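Local atomic coordinates of isocitrate dehydrogenase [NAD] subunit 2, mitochondrial (Saccharomyces cerevisiae, PDB entry 3BLX), a protein that catalyses the NAD-dependent oxidative decarboxylation of isocitrate to 2-oxoglutarate in the mitochondrial citric acid cycle, and also binds the 5'-untranslated leaders of mitochondrial mRNAs. Residues S25-D30 against C56-I61; E52-D57 against V74-K79. All blocks are in the same frame, centred on the assembly; numbering follows the deposited sequence.

Contact 1 of 2, residues S25-D30 against C56-I61; sequences SFIEGD and CDVSPI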
ATOM      1  N   SER B  25      32.764  48.607   5.566  1.00 71.07           N
ATOM      2  CA  SER B  25      31.630  47.981   6.249  1.00 62.67           C
ATOM      3  C   SER B  25      32.125  46.793   7.053  1.00 55.31           C
ATOM      4  O   SER B  25      33.143  46.212   6.718  1.00 57.55           O
ATOM      5  CB  SER B  25      30.582  47.528   5.238  1.00 51.73           C
ATOM      6  OG  SER B  25      30.098  48.600   4.456  1.00 54.00           O
ATOM      7  N   PHE B  26      31.427  46.423   8.116  1.00 58.73           N
ATOM      8  CA  PHE B  26      31.875  45.266   8.872  1.00 64.88           C
ATOM      9  C   PHE B  26      30.995  44.000   8.819  1.00 89.63           C
ATOM     10  O   PHE B  26      31.314  43.060   8.097  1.00 98.20           O
ATOM     11  CB  PHE B  26      32.211  45.629  10.303  1.00 69.84           C
ATOM     12  CG  PHE B  26      33.343  44.829  10.852  1.00 70.67           C
ATOM     13  CD1 PHE B  26      34.619  45.346  10.872  1.00 67.28           C
ATOM     14  CD2 PHE B  26      33.143  43.539  11.309  1.00 83.42           C
ATOM     15  CE1 PHE B  26      35.675  44.605  11.360  1.00 67.58           C
ATOM     16  CE2 PHE B  26      34.197  42.786  11.793  1.00 68.96           C
ATOM     17  CZ  PHE B  26      35.466  43.323  11.821  1.00 70.50           C
ATOM     18  N   ILE B  27      29.905  43.963   9.575  1.00 76.75           N
ATOM     19  CA  ILE B  27      29.134  42.729   9.721  1.00 77.53           C
ATOM     20  C   ILE B  27      29.902  41.815  10.638  1.00 61.65           C
ATOM     21  O   ILE B  27      30.594  40.924  10.187  1.00 55.03           O
ATOM     22  CB  ILE B  27      28.912  41.956   8.396  1.00 54.09           C
ATOM     23  CG1 ILE B  27      28.474  42.885   7.272  1.00 54.25           C
ATOM     24  CG2 ILE B  27      27.910  40.798   8.604  1.00 51.70           C
ATOM     25  CD1 ILE B  27      28.377  42.212   5.940  1.00 44.78           C
ATOM     26  N   GLU B  28      29.774  42.040  11.933  1.00 71.75           N
ATOM     27  CA  GLU B  28      30.501  41.252  12.903  1.00 71.18           C
ATOM     28  C   GLU B  28      29.935  39.852  13.025  1.00 63.21           C
ATOM     29  O   GLU B  28      30.600  38.956  13.532  1.00 61.40           O
ATOM     30  CB  GLU B  28      30.499  41.960  14.262  1.00 84.08           C
ATOM     31  CG  GLU B  28      30.927  43.420  14.160  1.00 96.78           C
ATOM     32  CD  GLU B  28      31.332  44.026  15.491  1.00115.34           C
ATOM     33  OE1 GLU B  28      31.157  43.354  16.536  1.00110.27           O
ATOM     34  OE2 GLU B  28      31.822  45.178  15.483  1.00106.68           O
ATOM     35  N   GLY B  29      28.712  39.661  12.552  1.00 53.16           N
ATOM     36  CA  GLY B  29      28.074  38.364  12.659  1.00 78.10           C
ATOM     37  C   GLY B  29      27.806  37.971  14.102  1.00 82.06           C
ATOM     38  O   GLY B  29      27.730  38.828  14.990  1.00 71.43           O
ATOM     39  N   ASP B  30      27.671  36.673  14.344  1.00 74.54           N
ATOM     40  CA  ASP B  30      27.274  36.191  15.663  1.00 79.09           C
ATOM     41  C   ASP B  30      28.090  34.996  16.137  1.00 73.90           C
ATOM     42  O   ASP B  30      29.064  34.595  15.491  1.00 71.89           O
ATOM     43  CB  ASP B  30      25.772  35.879  15.691  1.00 90.43           C
ATOM     44  CG  ASP B  30      25.282  35.223  14.408  1.00106.77           C
ATOM     45  OD1 ASP B  30      24.673  35.929  13.570  1.00 88.53           O
ATOM     46  OD2 ASP B  30      25.515  34.005  14.236  1.00117.51           O
ATOM     47  N   CYS B  56      27.512  46.584   9.950  1.00 91.78           N
ATOM     48  CA  CYS B  56      26.223  46.401   9.285  1.00 77.78           C
ATOM     49  C   CYS B  56      25.471  45.213   9.849  1.00 84.76           C
ATOM     50  O   CYS B  56      26.075  44.276  10.357  1.00 86.40           O
ATOM     51  CB  CYS B  56      26.423  46.145   7.792  1.00 74.64           C
ATOM     52  SG  CYS B  56      27.342  47.404   6.904  1.00 87.21           S
ATOM     53  N   ASP B  57      24.151  45.242   9.745  1.00 90.30           N
ATOM     54  CA  ASP B  57      23.360  44.060  10.032  1.00 81.19           C
ATOM     55  C   ASP B  57      22.826  43.528   8.713  1.00 85.35           C
ATOM     56  O   ASP B  57      22.312  44.293   7.898  1.00 90.04           O
ATOM     57  CB  ASP B  57      22.213  44.389  10.983  1.00 86.48           C
ATOM     58  CG  ASP B  57      21.448  43.148  11.426  1.00101.49           C
ATOM     59  OD1 ASP B  57      22.095  42.187  11.889  1.00102.30           O
ATOM     60  OD2 ASP B  57      20.200  43.131  11.317  1.00 96.06           O
ATOM     61  N   VAL B  58      22.963  42.222   8.499  1.00 97.69           N
ATOM     62  CA  VAL B  58      22.495  41.583   7.270  1.00 91.44           C
ATOM     63  C   VAL B  58      21.418  40.529   7.554  1.00 92.48           C
ATOM     64  O   VAL B  58      21.138  39.680   6.708  1.00107.25           O
ATOM     65  CB  VAL B  58      23.654  40.912   6.491  1.00 79.25           C
ATOM     66  CG1 VAL B  58      24.608  41.949   5.926  1.00 56.52           C
ATOM     67  CG2 VAL B  58      24.380  39.935   7.381  1.00 79.61           C
ATOM     68  N   SER B  59      20.829  40.580   8.745  1.00 93.52           N
ATOM     69  CA  SER B  59      19.731  39.683   9.088  1.00 93.57           C
ATOM     70  C   SER B  59      18.732  39.608   7.947  1.00 85.58           C
ATOM     71  O   SER B  59      18.239  40.631   7.472  1.00 83.13           O
ATOM     72  CB  SER B  59      19.028  40.148  10.364  1.00 93.47           C
ATOM     73  OG  SER B  59      19.775  39.801  11.513  1.00 80.40           O
ATOM     74  N   PRO B  60      18.426  38.386   7.510  1.00 85.60           N
ATOM     75  CA  PRO B  60      17.579  38.120   6.344  1.00 86.48           C
ATOM     76  C   PRO B  60      16.171  38.692   6.484  1.00102.06           C
ATOM     77  O   PRO B  60      15.350  38.103   7.195  1.00107.02           O
ATOM     78  CB  PRO B  60      17.501  36.588   6.311  1.00103.61           C
ATOM     79  CG  PRO B  60      18.650  36.109   7.145  1.00109.78           C
ATOM     80  CD  PRO B  60      18.842  37.151   8.193  1.00 99.46           C
ATOM     81  N   ILE B  61      15.900  39.814   5.820  1.00 94.09           N
ATOM     82  CA  ILE B  61      14.532  40.307   5.670  1.00 82.92           C
ATOM     83  C   ILE B  61      13.825  39.519   4.566  1.00 95.14           C
ATOM     84  O   ILE B  61      14.471  39.044   3.627  1.00106.35           O
ATOM     85  CB  ILE B  61      14.532  41.791   5.334  1.00 73.63           C
ATOM     86  CG1 ILE B  61      14.313  42.606   6.602  1.00 80.46           C
ATOM     87  CG2 ILE B  61      13.455  42.120   4.338  1.00 67.38           C
ATOM     88  CD1 ILE B  61      14.563  44.094   6.406  1.00 93.76           C
TER
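I27 lies across V58 at about a right angle, and its two branches meet the two methyls of the valine one to one. CD1 of I27 reaches CG1 of V58 at 3.8 Å, while CG2 of I27 comes against CG2 of V58. This pairing follows from the torsions. In I27 the CG1 branch stands anti to the carbonyl carbon (chi1 -46°) and runs on straight to CD1, leaving CG2 anti to the backbone N. V58 turns CG1 anti to its own carbonyl carbon, so that both of its methyls face the isoleucine.

The inner part of the same isoleucine rests on C56, with CG1 of I27 3.9 Å from CB of C56. Beneath it the backbones draw together: CA of I27 lies 3.5 Å from O of C56, with an angle of 154° at the hydrogen, a CA-H...O contact. Proper hydrogen bonds are absent between the segments, which meet chiefly through van der Waals packing. C56 directs SG anti to its carbonyl carbon and back alongside S25, whose CB it meets at 3.6 Å. The hydroxyl of S25 has other commitments, to N80 and to S76 OG. D57 points away, while V58 points toward 25-30.

Backbone hydrogen bonds join S25 to V82 and I27 to G86, while I77 of helix 71-80 packs on S25 and I27. Strand 22-23, helix 33-45 and strand 51-52, whose E52 is bonded through its backbone to strand 22-23, are consistent with a beta-alpha-beta crossover in the large domain of the isocitrate/isopropylmalate dehydrogenase fold. The packed residues S25-I27 come just before its glycine-rich GDGIG loop, which G29 and D30 open.

Contact 2 of 2, residues E52-D57 against V74-K79; sequences EWESCD and VQSITK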
ATOM      1  N   GLU B  52      38.187  53.298   9.043  1.00 82.76           N
ATOM      2  CA  GLU B  52      37.112  53.456  10.011  1.00 90.43           C
ATOM      3  C   GLU B  52      35.999  52.461   9.667  1.00 95.05           C
ATOM      4  O   GLU B  52      35.578  52.360   8.513  1.00 80.07           O
ATOM      5  CB  GLU B  52      36.579  54.892   9.987  1.00 91.26           C
ATOM      6  CG  GLU B  52      36.067  55.335   8.625  1.00104.58           C
ATOM      7  CD  GLU B  52      35.698  56.803   8.571  1.00116.97           C
ATOM      8  OE1 GLU B  52      36.459  57.642   9.111  1.00121.46           O
ATOM      9  OE2 GLU B  52      34.646  57.110   7.973  1.00100.91           O
ATOM     10  N   TRP B  53      35.528  51.727  10.669  1.00 82.76           N
ATOM     11  CA  TRP B  53      34.515  50.705  10.458  1.00 77.84           C
ATOM     12  C   TRP B  53      33.097  51.257  10.286  1.00 73.31           C
ATOM     13  O   TRP B  53      32.909  52.457  10.141  1.00 83.97           O
ATOM     14  CB  TRP B  53      34.567  49.718  11.607  1.00 77.72           C
ATOM     15  CG  TRP B  53      35.944  49.145  11.798  1.00 96.09           C
ATOM     16  CD1 TRP B  53      36.742  49.268  12.898  1.00 96.65           C
ATOM     17  CD2 TRP B  53      36.691  48.365  10.849  1.00100.50           C
ATOM     18  NE1 TRP B  53      37.930  48.605  12.701  1.00 84.74           N
ATOM     19  CE2 TRP B  53      37.924  48.043  11.453  1.00 89.83           C
ATOM     20  CE3 TRP B  53      36.433  47.899   9.550  1.00 80.38           C
ATOM     21  CZ2 TRP B  53      38.889  47.278  10.809  1.00 84.24           C
ATOM     22  CZ3 TRP B  53      37.395  47.139   8.919  1.00 70.33           C
ATOM     23  CH2 TRP B  53      38.606  46.837   9.545  1.00 74.39           C
ATOM     24  N   GLU B  54      32.104  50.373  10.292  1.00 74.59           N
ATOM     25  CA  GLU B  54      30.722  50.767  10.047  1.00 73.16           C
ATOM     26  C   GLU B  54      29.809  49.555  10.142  1.00 74.82           C
ATOM     27  O   GLU B  54      29.083  49.250   9.208  1.00 89.83           O
ATOM     28  CB  GLU B  54      30.589  51.413   8.663  1.00 69.99           C
ATOM     29  CG  GLU B  54      29.238  52.092   8.403  1.00 90.52           C
ATOM     30  CD  GLU B  54      29.218  52.932   7.122  1.00108.65           C
ATOM     31  OE1 GLU B  54      30.306  53.261   6.599  1.00103.80           O
ATOM     32  OE2 GLU B  54      28.109  53.270   6.642  1.00101.50           O
ATOM     33  N   SER B  55      29.842  48.872  11.277  1.00 86.54           N
ATOM     34  CA  SER B  55      29.157  47.591  11.428  1.00 93.50           C
ATOM     35  C   SER B  55      27.753  47.561  10.830  1.00 91.04           C
ATOM     36  O   SER B  55      26.921  48.403  11.155  1.00 80.45           O
ATOM     37  CB  SER B  55      29.132  47.168  12.900  1.00 90.41           C
ATOM     38  OG  SER B  55      28.916  48.281  13.743  1.00 87.37           O
ATOM     39  N   CYS B  56      27.512  46.584   9.950  1.00 91.78           N
ATOM     40  CA  CYS B  56      26.223  46.401   9.285  1.00 77.78           C
ATOM     41  C   CYS B  56      25.471  45.213   9.849  1.00 84.76           C
ATOM     42  O   CYS B  56      26.075  44.276  10.357  1.00 86.40           O
ATOM     43  CB  CYS B  56      26.423  46.145   7.792  1.00 74.64           C
ATOM     44  SG  CYS B  56      27.342  47.404   6.904  1.00 87.21           S
ATOM     45  N   ASP B  57      24.151  45.242   9.745  1.00 90.30           N
ATOM     46  CA  ASP B  57      23.360  44.060  10.032  1.00 81.19           C
ATOM     47  C   ASP B  57      22.826  43.528   8.713  1.00 85.35           C
ATOM     48  O   ASP B  57      22.312  44.293   7.898  1.00 90.04           O
ATOM     49  CB  ASP B  57      22.213  44.389  10.983  1.00 86.48           C
ATOM     50  CG  ASP B  57      21.448  43.148  11.426  1.00101.49           C
ATOM     51  OD1 ASP B  57      22.095  42.187  11.889  1.00102.30           O
ATOM     52  OD2 ASP B  57      20.200  43.131  11.317  1.00 96.06           O
ATOM     53  N   VAL B  74      22.762  47.194   2.584  1.00 70.44           N
ATOM     54  CA  VAL B  74      22.933  47.352   1.136  1.00 68.24           C
ATOM     55  C   VAL B  74      23.606  48.689   0.782  1.00 79.26           C
ATOM     56  O   VAL B  74      24.620  48.714   0.082  1.00 72.03           O
ATOM     57  CB  VAL B  74      21.584  47.232   0.369  1.00 76.18           C
ATOM     58  CG1 VAL B  74      21.782  47.490  -1.126  1.00 58.91           C
ATOM     59  CG2 VAL B  74      20.949  45.871   0.596  1.00 71.72           C
ATOM     60  N   GLN B  75      23.040  49.791   1.273  1.00 83.24           N
ATOM     61  CA  GLN B  75      23.550  51.128   0.975  1.00 78.18           C
ATOM     62  C   GLN B  75      24.958  51.323   1.515  1.00 71.85           C
ATOM     63  O   GLN B  75      25.830  51.874   0.841  1.00 64.53           O
ATOM     64  CB  GLN B  75      22.618  52.193   1.552  1.00 75.75           C
ATOM     65  CG  GLN B  75      21.199  52.094   1.032  1.00 91.55           C
ATOM     66  CD  GLN B  75      21.145  52.068  -0.482  1.00106.26           C
ATOM     67  OE1 GLN B  75      21.984  52.681  -1.166  1.00 81.03           O
ATOM     68  NE2 GLN B  75      20.155  51.355  -1.023  1.00 93.90           N
ATOM     69  N   SER B  76      25.170  50.865   2.741  1.00 59.15           N
ATOM     70  CA  SER B  76      26.474  50.948   3.374  1.00 66.09           C
ATOM     71  C   SER B  76      27.586  50.265   2.564  1.00 79.71           C
ATOM     72  O   SER B  76      28.667  50.821   2.379  1.00 72.94           O
ATOM     73  CB  SER B  76      26.396  50.333   4.767  1.00 73.26           C
ATOM     74  OG  SER B  76      27.688  50.209   5.328  1.00 82.31           O
ATOM     75  N   ILE B  77      27.318  49.052   2.090  1.00 87.12           N
ATOM     76  CA  ILE B  77      28.321  48.258   1.395  1.00 64.11           C
ATOM     77  C   ILE B  77      28.464  48.711  -0.049  1.00 64.57           C
ATOM     78  O   ILE B  77      29.562  48.722  -0.573  1.00 62.84           O
ATOM     79  CB  ILE B  77      27.981  46.758   1.451  1.00 65.94           C
ATOM     80  CG1 ILE B  77      27.899  46.298   2.897  1.00 55.74           C
ATOM     81  CG2 ILE B  77      29.024  45.956   0.753  1.00 59.39           C
ATOM     82  CD1 ILE B  77      27.509  44.878   3.039  1.00 55.39           C
ATOM     83  N   THR B  78      27.358  49.096  -0.688  1.00 63.90           N
ATOM     84  CA  THR B  78      27.406  49.596  -2.065  1.00 64.51           C
ATOM     85  C   THR B  78      28.259  50.859  -2.136  1.00 80.06           C
ATOM     86  O   THR B  78      28.919  51.140  -3.145  1.00 67.74           O
ATOM     87  CB  THR B  78      26.004  49.933  -2.612  1.00 69.07           C
ATOM     88  OG1 THR B  78      25.171  48.768  -2.570  1.00 68.49           O
ATOM     89  CG2 THR B  78      26.096  50.444  -4.051  1.00 61.13           C
ATOM     90  N   LYS B  79      28.235  51.617  -1.049  1.00 83.64           N
ATOM     91  CA  LYS B  79      28.963  52.871  -0.973  1.00 78.47           C
ATOM     92  C   LYS B  79      30.436  52.651  -0.672  1.00 79.10           C
ATOM     93  O   LYS B  79      31.290  53.267  -1.296  1.00 67.08           O
ATOM     94  CB  LYS B  79      28.362  53.770   0.104  1.00 90.47           C
ATOM     95  CG  LYS B  79      29.143  55.069   0.334  1.00 93.00           C
ATOM     96  CD  LYS B  79      29.097  55.500   1.805  1.00 88.34           C
ATOM     97  CE  LYS B  79      27.681  55.409   2.380  1.00101.13           C
ATOM     98  NZ  LYS B  79      27.684  55.372   3.876  1.00 99.97           N
TER
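The dense half of this contact centres on S76 of helix 71-80, a buried residue whose OG stands anti to its backbone N (chi1 171°) and so projects from the helix onto the 52-57 loop. There OG of S76 meets SG of C56 at 3.2 Å, and the methylene of S76 backs it up, with CB 3.7 Å from the same sulfur. One residue along, I77 brings its CG1 to 4.2 Å from SG of C56, giving the sulfur an apolar neighbour beside the hydroxyl. The strongest polar partner of S76 OG lies elsewhere, at S25 OG, which places the serine where the loop and the helix meet residues 25-30.

Helix 71-80 leads directly into 82-85, an outermost strand of the large mixed sheet within this chain, so the contact seats the loop after strand 51-52 on a helix of this alpha/beta domain. S76 and K79, three residues apart, turn toward that loop.

The solvent side is looser and carried by charge. E54 sets CG anti to its backbone N (chi1 -169°) and continues extended, so that OE2 reaches S76 OG and K79 NZ; the hydrogen bond with S76 OG is weak, at 3.4 Å. K79 bends at chi2 and chi3 and crosses the glutamate at about a right angle, closing a long salt bridge of 3.5 Å from its NZ to E54 OE2. The other oxygen, OE1, is held by N80. An alanine in place of E54 would remove the carboxylate, and would probably cost K79 this counter-charge, N80 its OE1 partner and S76 the weak bond, and loosen the loop's outer side against the helix. K79 itself is exposed, so water is likely to weaken the attraction.

From the N terminus, residues 25-30 follow strand 22-23; the chain then runs through helix 33-45 and strand 51-52 before contact 1 closes this loop at 56-61, with 25 residues between the segments. Contact 2 starts before that loop is finished, at 52-57, and closes a shorter one of 16 residues after strands 61-63 and 66-68, on helix 71-80. The two loops therefore overlap through the shared C56 and D57 without nesting. Their centres lie 9 Å apart, and besides the shared C56, F26 and W53 meet edge-to-face between 25-30 and 52-57. The two contacts join the loop after strand 22-23, the 52-61 connection and helix 71-80.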